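Local coordinates for triosephosphate isomerase (Toxoplasma gondii, PDB 5UPR), which probably catalyses the interconversion of D-glyceraldehyde 3-phosphate and dihydroxyacetone phosphate in glycolysis and gluconeogenesis, working as a homodimer, at residues 35-46 and 254-263. Residues are numbered along the deposited sequence; the frame is centred on the assembly and turned at random.
Sequences APVSFEQVDVVV and FVSIIDAAKQ
Strand 42-46 and helix 254-260 touch through Val42, Val44 and Val46 against Ile258 and Phe254; they run roughly antiparallel (151°), and the axes of these short segments approach to 9.7 Å. This is helix-on-strand packing on the outside of the TIM barrel: the chain's last helix lies outside strand 42-47 and its neighbour, strand 10-15, which Phe254 and Ala261 also touch at Val12. Ile258 is central. Its CD1 sits over one face of the Phe39 ring while its CG2 meets Phe39 CD1 at 3.9 Å; Val44 packs both methyls on Ile258 CD1, crossing that side chain at about a right angle. Nearby, Phe254 CE2 lies obliquely against Val46 CG1 (3.9 Å) and Val44 CG1. The loop before the strand follows the same helix, with Ala35 and Val37 resting on Val255. Ala261, which centres an inverse gamma turn just after the helix, brings its O to 3.3 Å from Val42 CG2. Lys262 bends at chi3 (-89°) and again at chi4, returning its NZ to Asp259 OD1 in a 2.7 Å salt bridge on the anti side of the carboxylate. Val37 CG1, anti to its own N (chi1 157°), lies against both charged groups, and Lys262 NZ adds a weak 3.2 Å hydrogen bond to Ser38 O.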
loop_
_atom_site.group_PDB
_atom_site.type_symbol
_atom_site.label_atom_id
_atom_site.label_comp_id
_atom_site.label_asym_id
_atom_site.label_seq_id
_atom_site.Cartn_x
_atom_site.Cartn_y
_atom_site.Cartn_z
ATOM N N ALA A 35 -19.037 -22.447 2.136
ATOM C CA ALA A 35 -18.211 -23.502 2.770
ATOM C C ALA A 35 -19.112 -24.301 3.679
ATOM O O ALA A 35 -19.821 -23.716 4.493
ATOM C CB ALA A 35 -17.077 -22.906 3.584
ATOM N N PRO A 36 -19.126 -25.625 3.533
ATOM C CA PRO A 36 -20.074 -26.404 4.320
ATOM C C PRO A 36 -19.467 -26.876 5.639
ATOM O O PRO A 36 -19.622 -28.009 6.039
ATOM C CB PRO A 36 -20.417 -27.559 3.375
ATOM C CG PRO A 36 -19.134 -27.786 2.635
ATOM C CD PRO A 36 -18.357 -26.487 2.627
ATOM N N VAL A 37 -18.745 -25.992 6.300
ATOM C CA VAL A 37 -18.091 -26.215 7.556
ATOM C C VAL A 37 -18.588 -25.030 8.366
ATOM O O VAL A 37 -18.787 -23.940 7.803
ATOM C CB VAL A 37 -16.547 -26.180 7.342
ATOM C CG1 VAL A 37 -15.721 -25.840 8.598
ATOM C CG2 VAL A 37 -16.100 -27.487 6.676
ATOM N N SER A 38 -18.865 -25.256 9.640
ATOM C CA SER A 38 -19.299 -24.148 10.495
ATOM C C SER A 38 -18.071 -23.381 10.917
ATOM O O SER A 38 -17.068 -23.984 11.212
ATOM C CB SER A 38 -20.086 -24.613 11.714
ATOM O OG SER A 38 -20.483 -23.471 12.450
ATOM N N PHE A 39 -18.144 -22.061 10.902
ATOM C CA PHE A 39 -17.090 -21.205 11.415
ATOM C C PHE A 39 -17.476 -20.708 12.809
ATOM O O PHE A 39 -16.853 -19.760 13.315
ATOM C CB PHE A 39 -16.856 -19.967 10.503
ATOM C CG PHE A 39 -16.490 -20.274 9.054
ATOM C CD1 PHE A 39 -16.283 -21.564 8.550
ATOM C CD2 PHE A 39 -16.295 -19.233 8.211
ATOM C CE1 PHE A 39 -15.950 -21.772 7.233
ATOM C CE2 PHE A 39 -15.991 -19.413 6.868
ATOM C CZ PHE A 39 -15.831 -20.685 6.372
ATOM N N GLU A 40 -18.455 -21.309 13.477
ATOM C CA GLU A 40 -18.920 -20.776 14.783
ATOM C C GLU A 40 -17.812 -20.658 15.860
ATOM O O GLU A 40 -17.783 -19.679 16.598
ATOM C CB GLU A 40 -20.109 -21.575 15.327
ATOM C CG GLU A 40 -21.423 -21.305 14.617
ATOM C CD GLU A 40 -22.084 -19.996 15.028
ATOM O OE1 GLU A 40 -23.255 -20.066 15.446
ATOM O OE2 GLU A 40 -21.457 -18.901 14.937
ATOM N N GLN A 41 -16.905 -21.624 15.922
ATOM C CA GLN A 41 -15.905 -21.665 16.959
ATOM C C GLN A 41 -14.570 -20.932 16.645
ATOM O O GLN A 41 -13.652 -20.959 17.442
ATOM C CB GLN A 41 -15.567 -23.136 17.250
ATOM C CG GLN A 41 -16.731 -24.062 17.504
ATOM C CD GLN A 41 -16.238 -25.276 18.291
ATOM O OE1 GLN A 41 -15.952 -25.142 19.483
ATOM N NE2 GLN A 41 -16.079 -26.447 17.626
ATOM N N VAL A 42 -14.487 -20.279 15.483
ATOM C CA VAL A 42 -13.249 -19.754 14.935
ATOM C C VAL A 42 -13.494 -18.342 14.387
ATOM O O VAL A 42 -14.449 -18.111 13.634
ATOM C CB VAL A 42 -12.772 -20.689 13.808
ATOM C CG1 VAL A 42 -11.513 -20.149 13.168
ATOM C CG2 VAL A 42 -12.530 -22.114 14.336
ATOM N N ASP A 43 -12.649 -17.396 14.775
ATOM C CA ASP A 43 -12.578 -16.095 14.088
ATOM C C ASP A 43 -11.786 -16.324 12.790
ATOM O O ASP A 43 -10.649 -16.818 12.804
ATOM C CB ASP A 43 -11.806 -15.107 14.965
ATOM C CG ASP A 43 -12.524 -14.771 16.254
ATOM O OD1 ASP A 43 -13.764 -14.800 16.258
ATOM O OD2 ASP A 43 -11.873 -14.527 17.288
ATOM N N VAL A 44 -12.392 -16.026 11.663
ATOM C CA VAL A 44 -11.753 -16.112 10.383
ATOM C C VAL A 44 -11.519 -14.681 9.843
ATOM O O VAL A 44 -12.436 -13.890 9.775
ATOM C CB VAL A 44 -12.545 -16.955 9.401
ATOM C CG1 VAL A 44 -11.904 -16.960 8.022
ATOM C CG2 VAL A 44 -12.695 -18.390 9.936
ATOM N N VAL A 45 -10.270 -14.403 9.422
ATOM C CA VAL A 45 -9.980 -13.091 8.807
ATOM C C VAL A 45 -9.287 -13.316 7.459
ATOM O O VAL A 45 -8.371 -14.143 7.388
ATOM C CB VAL A 45 -9.105 -12.245 9.759
ATOM C CG1 VAL A 45 -8.660 -10.933 9.107
ATOM C CG2 VAL A 45 -9.834 -11.968 11.070
ATOM N N VAL A 46 -9.714 -12.616 6.416
ATOM C CA VAL A 46 -9.050 -12.672 5.108
ATOM C C VAL A 46 -8.484 -11.293 4.733
ATOM O O VAL A 46 -9.141 -10.263 4.981
ATOM C CB VAL A 46 -9.933 -13.255 4.011
ATOM C CG1 VAL A 46 -10.352 -14.674 4.394
ATOM C CG2 VAL A 46 -11.174 -12.458 3.810
ATOM N N PHE A 254 -7.915 -23.754 2.323
ATOM C CA PHE A 254 -8.165 -22.803 3.399
ATOM C C PHE A 254 -9.288 -23.271 4.284
ATOM O O PHE A 254 -9.188 -23.142 5.500
ATOM C CB PHE A 254 -8.494 -21.413 2.829
ATOM C CG PHE A 254 -8.559 -20.323 3.857
ATOM C CD1 PHE A 254 -7.429 -19.979 4.610
ATOM C CD2 PHE A 254 -9.709 -19.562 3.992
ATOM C CE1 PHE A 254 -7.463 -18.932 5.493
ATOM C CE2 PHE A 254 -9.767 -18.541 4.886
ATOM C CZ PHE A 254 -8.645 -18.200 5.649
ATOM N N VAL A 255 -10.346 -23.814 3.685
ATOM C CA VAL A 255 -11.493 -24.285 4.480
ATOM C C VAL A 255 -11.093 -25.504 5.359
ATOM O O VAL A 255 -11.562 -25.615 6.499
ATOM C CB VAL A 255 -12.699 -24.595 3.571
ATOM C CG1 VAL A 255 -13.869 -25.190 4.360
ATOM C CG2 VAL A 255 -13.169 -23.343 2.860
ATOM N N SER A 256 -10.253 -26.395 4.852
ATOM C CA SER A 256 -9.712 -27.481 5.697
ATOM C C SER A 256 -8.905 -26.958 6.879
ATOM O O SER A 256 -8.935 -27.566 7.931
ATOM C CB SER A 256 -8.813 -28.442 4.940
ATOM O OG SER A 256 -9.362 -28.769 3.687
ATOM N N ILE A 257 -8.168 -25.853 6.701
ATOM C CA ILE A 257 -7.347 -25.321 7.788
ATOM C C ILE A 257 -8.246 -24.733 8.859
ATOM O O ILE A 257 -8.006 -24.971 10.030
ATOM C CB ILE A 257 -6.293 -24.323 7.299
ATOM C CG1 ILE A 257 -5.274 -25.011 6.399
ATOM C CG2 ILE A 257 -5.559 -23.658 8.476
ATOM C CD1 ILE A 257 -4.463 -24.082 5.483
ATOM N N ILE A 258 -9.300 -24.014 8.458
ATOM C CA ILE A 258 -10.285 -23.478 9.394
ATOM C C ILE A 258 -10.876 -24.601 10.227
ATOM O O ILE A 258 -10.942 -24.515 11.457
ATOM C CB ILE A 258 -11.445 -22.708 8.671
ATOM C CG1 ILE A 258 -10.936 -21.422 8.022
ATOM C CG2 ILE A 258 -12.617 -22.428 9.621
ATOM C CD1 ILE A 258 -11.878 -20.855 6.957
ATOM N N ASP A 259 -11.283 -25.666 9.551
ATOM C CA ASP A 259 -11.806 -26.850 10.241
ATOM C C ASP A 259 -10.826 -27.487 11.252
ATOM O O ASP A 259 -11.220 -27.982 12.252
ATOM C CB ASP A 259 -12.257 -27.856 9.211
ATOM C CG ASP A 259 -13.280 -28.812 9.775
ATOM O OD1 ASP A 259 -14.280 -28.379 10.428
ATOM O OD2 ASP A 259 -13.071 -30.008 9.558
ATOM N N ALA A 260 -9.539 -27.445 10.972
ATOM C CA ALA A 260 -8.509 -27.930 11.917
ATOM C C ALA A 260 -8.361 -27.109 13.198
ATOM O O ALA A 260 -7.945 -27.646 14.199
ATOM C CB ALA A 260 -7.157 -28.024 11.245
ATOM N N ALA A 261 -8.650 -25.804 13.145
ATOM C CA ALA A 261 -8.569 -24.937 14.310
ATOM C C ALA A 261 -9.825 -25.016 15.292
ATOM O O ALA A 261 -10.300 -24.043 15.819
ATOM C CB ALA A 261 -8.325 -23.518 13.865
ATOM N N LYS A 262 -10.234 -26.242 15.602
ATOM C CA LYS A 262 -11.295 -26.599 16.554
ATOM C C LYS A 262 -10.802 -27.784 17.364
ATOM O O LYS A 262 -10.076 -28.685 16.875
ATOM C CB LYS A 262 -12.542 -27.042 15.831
ATOM C CG LYS A 262 -13.074 -26.003 14.882
ATOM C CD LYS A 262 -14.465 -26.362 14.423
ATOM C CE LYS A 262 -14.492 -27.233 13.190
ATOM N NZ LYS A 262 -15.343 -26.558 12.154
ATOM N N GLN A 263 -11.213 -27.775 18.600
ATOM C CA GLN A 263 -10.967 -28.899 19.453
ATOM C C GLN A 263 -12.350 -29.525 19.634
ATOM O O GLN A 263 -13.286 -28.861 19.987
ATOM C CB GLN A 263 -10.381 -28.389 20.735
ATOM C CG GLN A 263 -9.644 -29.403 21.577
ATOM C CD GLN A 263 -9.173 -28.741 22.854
ATOM O OE1 GLN A 263 -8.854 -29.375 23.874
ATOM N NE2 GLN A 263 -9.192 -27.435 22.824
#